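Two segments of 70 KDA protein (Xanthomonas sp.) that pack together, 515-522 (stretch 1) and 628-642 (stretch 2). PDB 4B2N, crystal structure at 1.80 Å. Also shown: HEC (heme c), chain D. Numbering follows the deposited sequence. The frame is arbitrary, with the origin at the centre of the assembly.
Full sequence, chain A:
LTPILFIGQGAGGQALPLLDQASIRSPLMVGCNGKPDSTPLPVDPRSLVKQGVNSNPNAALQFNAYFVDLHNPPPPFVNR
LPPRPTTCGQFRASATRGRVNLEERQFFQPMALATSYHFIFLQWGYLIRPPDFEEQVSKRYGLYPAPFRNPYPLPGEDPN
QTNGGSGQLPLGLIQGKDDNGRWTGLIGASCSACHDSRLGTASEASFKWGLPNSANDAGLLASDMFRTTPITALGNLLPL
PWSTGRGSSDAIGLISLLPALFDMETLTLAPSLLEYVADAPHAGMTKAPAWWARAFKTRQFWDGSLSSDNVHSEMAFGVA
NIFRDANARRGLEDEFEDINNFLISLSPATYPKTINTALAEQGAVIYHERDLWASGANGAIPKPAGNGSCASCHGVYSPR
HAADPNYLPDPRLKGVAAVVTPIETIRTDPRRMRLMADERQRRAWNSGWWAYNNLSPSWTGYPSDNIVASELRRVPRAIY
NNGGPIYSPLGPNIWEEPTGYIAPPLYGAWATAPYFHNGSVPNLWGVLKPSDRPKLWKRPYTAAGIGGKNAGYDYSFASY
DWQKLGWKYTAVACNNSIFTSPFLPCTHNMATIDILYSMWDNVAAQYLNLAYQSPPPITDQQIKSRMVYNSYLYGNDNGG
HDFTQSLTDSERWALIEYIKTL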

# COMPACT_ATOMS: atom_id res chain seq x y z
N TYR A 515 3.18 4.68 -11.89
CA TYR A 515 1.82 5.04 -11.52
C TYR A 515 0.76 3.92 -11.77
O TYR A 515 1.03 2.95 -12.51
N PHE A 516 -0.45 4.15 -11.26
CA PHE A 516 -1.56 3.24 -11.23
C PHE A 516 -1.34 2.16 -10.18
O PHE A 516 -0.22 1.96 -9.71
N HIS A 517 -2.41 1.47 -9.87
CA HIS A 517 -2.40 0.53 -8.73
C HIS A 517 -1.44 -0.60 -8.92
O HIS A 517 -1.14 -1.26 -7.97
N ASN A 518 -1.01 -0.87 -10.16
CA ASN A 518 -0.04 -1.94 -10.40
C ASN A 518 1.41 -1.44 -10.74
O ASN A 518 2.25 -2.23 -11.18
N GLY A 519 1.65 -0.14 -10.56
CA GLY A 519 2.91 0.52 -10.85
C GLY A 519 3.35 0.26 -12.28
O GLY A 519 4.54 0.03 -12.55
N SER A 520 2.45 0.36 -13.23
CA SER A 520 2.74 -0.07 -14.62
C SER A 520 3.19 1.04 -15.56
O SER A 520 3.76 0.74 -16.61
N VAL A 521 2.93 2.28 -15.19
CA VAL A 521 3.27 3.39 -16.07
C VAL A 521 4.45 4.25 -15.50
O VAL A 521 4.34 4.82 -14.43
N PRO A 522 5.57 4.35 -16.25
CA PRO A 522 6.76 4.84 -15.55
C PRO A 522 6.80 6.33 -15.36
O PRO A 522 7.58 6.79 -14.55
N VAL A 628 12.68 -5.91 -14.86
CA VAL A 628 12.08 -5.17 -15.96
C VAL A 628 10.57 -5.21 -15.77
O VAL A 628 10.01 -6.26 -15.41
N TYR A 629 9.89 -4.09 -15.95
CA TYR A 629 8.45 -4.16 -15.80
C TYR A 629 7.84 -4.75 -17.08
O TYR A 629 8.04 -4.21 -18.17
N ASN A 630 7.02 -5.78 -16.90
CA ASN A 630 6.34 -6.45 -17.99
C ASN A 630 4.81 -6.31 -17.86
O ASN A 630 4.17 -7.02 -17.05
N SER A 631 4.24 -5.44 -18.69
CA SER A 631 2.78 -5.18 -18.70
C SER A 631 1.88 -6.38 -19.09
O SER A 631 0.67 -6.34 -18.88
N TYR A 632 2.46 -7.39 -19.73
CA TYR A 632 1.76 -8.61 -20.14
C TYR A 632 1.52 -9.66 -19.03
O TYR A 632 0.70 -10.53 -19.21
N LEU A 633 2.17 -9.55 -17.89
CA LEU A 633 1.87 -10.50 -16.83
C LEU A 633 0.49 -10.21 -16.25
O LEU A 633 -0.06 -9.09 -16.41
N TYR A 634 -0.09 -11.23 -15.63
CA TYR A 634 -1.40 -11.15 -15.03
C TYR A 634 -1.46 -9.93 -14.09
O TYR A 634 -0.65 -9.82 -13.18
N GLY A 635 -2.44 -9.04 -14.31
CA GLY A 635 -2.71 -7.98 -13.41
C GLY A 635 -1.86 -6.77 -13.73
O GLY A 635 -2.04 -5.75 -13.08
N ASN A 636 -0.94 -6.88 -14.71
CA ASN A 636 0.09 -5.87 -14.93
C ASN A 636 -0.26 -4.92 -16.08
O ASN A 636 0.58 -4.09 -16.44
N ASP A 637 -1.46 -5.00 -16.65
CA ASP A 637 -1.76 -4.20 -17.87
C ASP A 637 -1.54 -2.71 -17.58
O ASP A 637 -1.75 -2.25 -16.44
N ASN A 638 -1.14 -1.94 -18.62
CA ASN A 638 -0.79 -0.56 -18.42
C ASN A 638 -1.86 0.32 -19.07
O ASN A 638 -1.62 1.49 -19.26
N GLY A 639 -3.01 -0.27 -19.40
CA GLY A 639 -4.06 0.45 -20.19
C GLY A 639 -4.96 1.20 -19.26
O GLY A 639 -4.85 1.06 -18.03
N GLY A 640 -5.88 1.99 -19.80
CA GLY A 640 -6.81 2.69 -18.91
C GLY A 640 -6.48 4.15 -18.62
O GLY A 640 -5.48 4.70 -19.10
N HIS A 641 -7.36 4.81 -17.87
CA HIS A 641 -7.21 6.22 -17.63
C HIS A 641 -6.92 6.90 -18.98
O HIS A 641 -6.09 7.80 -19.09
N ASP A 642 -7.62 6.45 -20.00
CA ASP A 642 -7.38 6.84 -21.39
C ASP A 642 -8.04 8.11 -21.81
O ASP A 642 -7.73 8.62 -22.91

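The most unusual feature of this contact is that one heme c is held from both stretches: His641 NE2 of stretch 2 binds HEC FE at 2.0 Å, while stretch 1 grips the propionates. There Phe516 N donates to HEC O1A at 2.8 Å (angle 146°), and His517 ND1 donates to HEC O1D over a very short 2.5 Å (155°); His517 N to HEC O2D, 2.6 Å at 126°, is a weak bond. His517 is a p rotamer (chi1 67°); its side chain makes no contact with stretch 2, the nearest approach being His517 NE2 to Gly635 O at 5.0 Å.

Between the stretches, the direct hydrogen bonds both start from one amide. Asn518 points toward stretch 2 as a p rotamer (chi1 59°, chi2 1°), and its ND2 donates to Gly635 O at 3.1 Å (167°) and to Asp637 O at 2.7 Å (151°). Two acceptors suit the two hydrogens of an amide nitrogen, and because both are backbone carbonyls, the side chain reads the path of the loop rather than its side chains. The other end of the amide is held within stretch 1, where Ser520 OG (chi1 50°, p) donates to Asn518 OD1 at 2.6 Å.

Tyr629 also points toward its partner stretch. With chi1 at -172° (t) and chi2 at 86°, it lays one ring face against Gly519, which closes the turn, and Ser520, which follows it: Ser520 CA lies 3.9 Å from the Tyr629 ring centroid and 29° off the normal, a CH-pi contact, and Gly519 O sits over the same ring at 3.7 Å from Tyr629 CE1. The phenol is anchored in its own stretch: Tyr629 OH donates to Asn636 O at 2.7 Å and also lies 3.2 Å from Ser520 CB.

Phe516 (chi1 -60°, m) and His641 (chi1 -163°, t) point toward each other's stretches. Phe516 CZ meets His641 CB at 3.4 Å, and the rings form an oblique pair, centroids 5.5 Å apart and planes at 39°. Asn638 O and HEC CHA lie at the Phe516 ring edge, so the phenyl fills space between loop and heme. Nearby, Val521 (t) adds a looser contact, Val521 CG2 to Asn638 O at 4.0 Å.

Two waters complete the polar network. Water 1 donates to Asn518 O (2.7 Å from its O) and to Asn636 OD1 (2.8 Å). Water 2 donates to Ser520 O at 2.9 Å from its O and accepts from Asn638 ND2 at 3.1 Å. The CA-to-CB bond of Asn638 (chi1 65°, p) points sideways, and water 2 links its amide to stretch 1.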

# COMPACT_ATOMS: atom_id res chain seq x y z
CB TYR A 515 1.43 6.33 -12.30
CG TYR A 515 2.37 7.46 -11.94
CD1 TYR A 515 2.32 8.05 -10.67
CD2 TYR A 515 3.37 7.88 -12.83
CE1 TYR A 515 3.21 9.07 -10.33
CE2 TYR A 515 4.26 8.90 -12.52
CZ TYR A 515 4.16 9.50 -11.23
OH TYR A 515 5.00 10.46 -10.80
CB PHE A 516 -1.89 2.60 -12.60
CG PHE A 516 -2.24 3.62 -13.65
CD1 PHE A 516 -2.72 4.86 -13.28
CD2 PHE A 516 -2.12 3.29 -15.00
CE1 PHE A 516 -3.07 5.82 -14.24
CE2 PHE A 516 -2.45 4.22 -15.99
CZ PHE A 516 -2.93 5.48 -15.59
CB HIS A 517 -3.81 0.05 -8.44
CG HIS A 517 -4.37 -0.81 -9.53
ND1 HIS A 517 -5.04 -0.30 -10.66
CD2 HIS A 517 -4.39 -2.18 -9.66
CE1 HIS A 517 -5.45 -1.35 -11.42
NE2 HIS A 517 -5.05 -2.49 -10.81
CB ASN A 518 -0.54 -2.90 -11.51
CG ASN A 518 -0.80 -2.15 -12.85
OD1 ASN A 518 -0.58 -0.95 -12.93
ND2 ASN A 518 -1.40 -2.84 -13.82
CB SER A 520 1.52 -0.71 -15.28
OG SER A 520 0.37 0.11 -15.15
CB VAL A 521 2.07 4.27 -16.29
CG1 VAL A 521 2.48 5.46 -17.20
CG2 VAL A 521 0.99 3.37 -16.87
CB PRO A 522 7.90 4.44 -16.49
CG PRO A 522 7.25 4.46 -17.86
CD PRO A 522 5.88 3.87 -17.61
CB VAL A 628 12.37 -5.76 -17.37
CG1 VAL A 628 11.68 -4.96 -18.42
CG2 VAL A 628 13.88 -5.74 -17.64
CB TYR A 629 7.80 -2.81 -15.55
CG TYR A 629 6.31 -3.01 -15.21
CD1 TYR A 629 5.90 -3.27 -13.89
CD2 TYR A 629 5.34 -2.98 -16.22
CE1 TYR A 629 4.56 -3.48 -13.59
CE2 TYR A 629 3.99 -3.18 -15.92
CZ TYR A 629 3.61 -3.41 -14.62
OH TYR A 629 2.28 -3.63 -14.33
CB ASN A 630 6.71 -7.91 -18.04
CG ASN A 630 6.14 -8.61 -19.29
OD1 ASN A 630 5.28 -8.05 -20.01
ND2 ASN A 630 6.62 -9.81 -19.57
CB SER A 631 2.43 -4.05 -19.70
OG SER A 631 2.70 -2.83 -19.11
CB TYR A 632 2.46 -9.24 -21.36
CG TYR A 632 2.38 -8.34 -22.52
CD1 TYR A 632 1.14 -7.96 -23.01
CD2 TYR A 632 3.53 -7.78 -23.11
CE1 TYR A 632 1.02 -7.13 -24.10
CE2 TYR A 632 3.42 -6.92 -24.21
CZ TYR A 632 2.15 -6.61 -24.69
OH TYR A 632 1.96 -5.75 -25.75
CB LEU A 633 2.97 -10.53 -15.73
CG LEU A 633 4.41 -10.71 -16.27
CD1 LEU A 633 5.32 -10.64 -15.04
CD2 LEU A 633 4.64 -12.00 -17.04
CB TYR A 634 -1.63 -12.44 -14.22
CG TYR A 634 -2.99 -12.57 -13.54
CD1 TYR A 634 -3.21 -12.06 -12.24
CD2 TYR A 634 -4.06 -13.23 -14.16
CE1 TYR A 634 -4.43 -12.22 -11.60
CE2 TYR A 634 -5.28 -13.35 -13.51
CZ TYR A 634 -5.46 -12.84 -12.26
OH TYR A 634 -6.66 -12.99 -11.64
CB ASN A 636 1.49 -6.50 -15.25
CG ASN A 636 2.35 -6.74 -13.99
OD1 ASN A 636 1.86 -6.68 -12.83
ND2 ASN A 636 3.63 -6.95 -14.19
CB ASP A 637 -3.22 -4.44 -18.35
CG ASP A 637 -3.53 -3.72 -19.63
OD1 ASP A 637 -2.98 -4.15 -20.62
OD2 ASP A 637 -4.30 -2.72 -19.65
CB ASN A 638 0.60 -0.24 -19.00
CG ASN A 638 0.65 -0.39 -20.51
OD1 ASN A 638 -0.20 -1.07 -21.07
ND2 ASN A 638 1.60 0.27 -21.16
CB HIS A 641 -6.05 6.41 -16.64
CG HIS A 641 -6.02 7.76 -15.98
ND1 HIS A 641 -5.54 8.86 -16.59
CD2 HIS A 641 -6.39 8.14 -14.70
CE1 HIS A 641 -5.58 9.88 -15.71
NE2 HIS A 641 -6.10 9.43 -14.57
CB ASP A 642 -7.90 5.75 -22.33
CG ASP A 642 -7.13 4.51 -22.23
OD1 ASP A 642 -5.94 4.56 -22.59
OD2 ASP A 642 -7.69 3.47 -21.82
FE HEC D . -6.40 10.32 -12.83
CHA HEC D . -4.67 7.64 -11.50
CHB HEC D . -3.44 12.32 -12.83
CHC HEC D . -7.94 12.80 -14.60
CHD HEC D . -9.36 8.92 -11.88
NA HEC D . -4.50 10.07 -12.17
C1A HEC D . -3.92 8.83 -11.79
C2A HEC D . -2.48 8.96 -11.58
C3A HEC D . -2.12 10.34 -11.96
C4A HEC D . -3.36 10.95 -12.38
CMA HEC D . -0.74 10.95 -11.89
CAA HEC D . -1.52 7.93 -10.98
CBA HEC D . -1.75 8.16 -9.44
CGA HEC D . -1.06 7.06 -8.62
O1A HEC D . -0.57 6.10 -9.26
O2A HEC D . -0.93 7.09 -7.34
NB HEC D . -5.75 12.24 -13.59
C1B HEC D . -4.59 12.90 -13.51
C2B HEC D . -4.55 14.21 -14.16
C3B HEC D . -5.91 14.33 -14.71
C4B HEC D . -6.54 13.09 -14.30
CMB HEC D . -3.38 15.16 -14.21
CAB HEC D . -6.50 15.45 -15.55
CBB HEC D . -5.93 15.57 -16.82
NC HEC D . -8.25 10.86 -13.06
C1C HEC D . -8.77 11.82 -13.97
C2C HEC D . -10.21 11.78 -14.16
C3C HEC D . -10.62 10.65 -13.35
C4C HEC D . -9.39 10.06 -12.77
CMC HEC D . -11.08 12.69 -15.00
CAC HEC D . -12.04 10.18 -13.23
CBC HEC D . -12.86 9.89 -14.27
ND HEC D . -6.91 8.69 -11.82
C1D HEC D . -8.11 8.20 -11.57
C2D HEC D . -8.21 6.91 -10.91
C3D HEC D . -6.83 6.51 -10.80
C4D HEC D . -6.13 7.64 -11.41
CMD HEC D . -9.44 6.16 -10.46
CAD HEC D . -6.29 5.24 -10.18
CBD HEC D . -6.07 4.29 -11.37
CGD HEC D . -5.48 2.97 -10.95
O1D HEC D . -6.01 1.89 -11.26
O2D HEC D . -4.48 3.04 -10.27
O HOH W 1 2.51 -4.92 -10.74
O HOH W 2 3.67 1.73 -19.29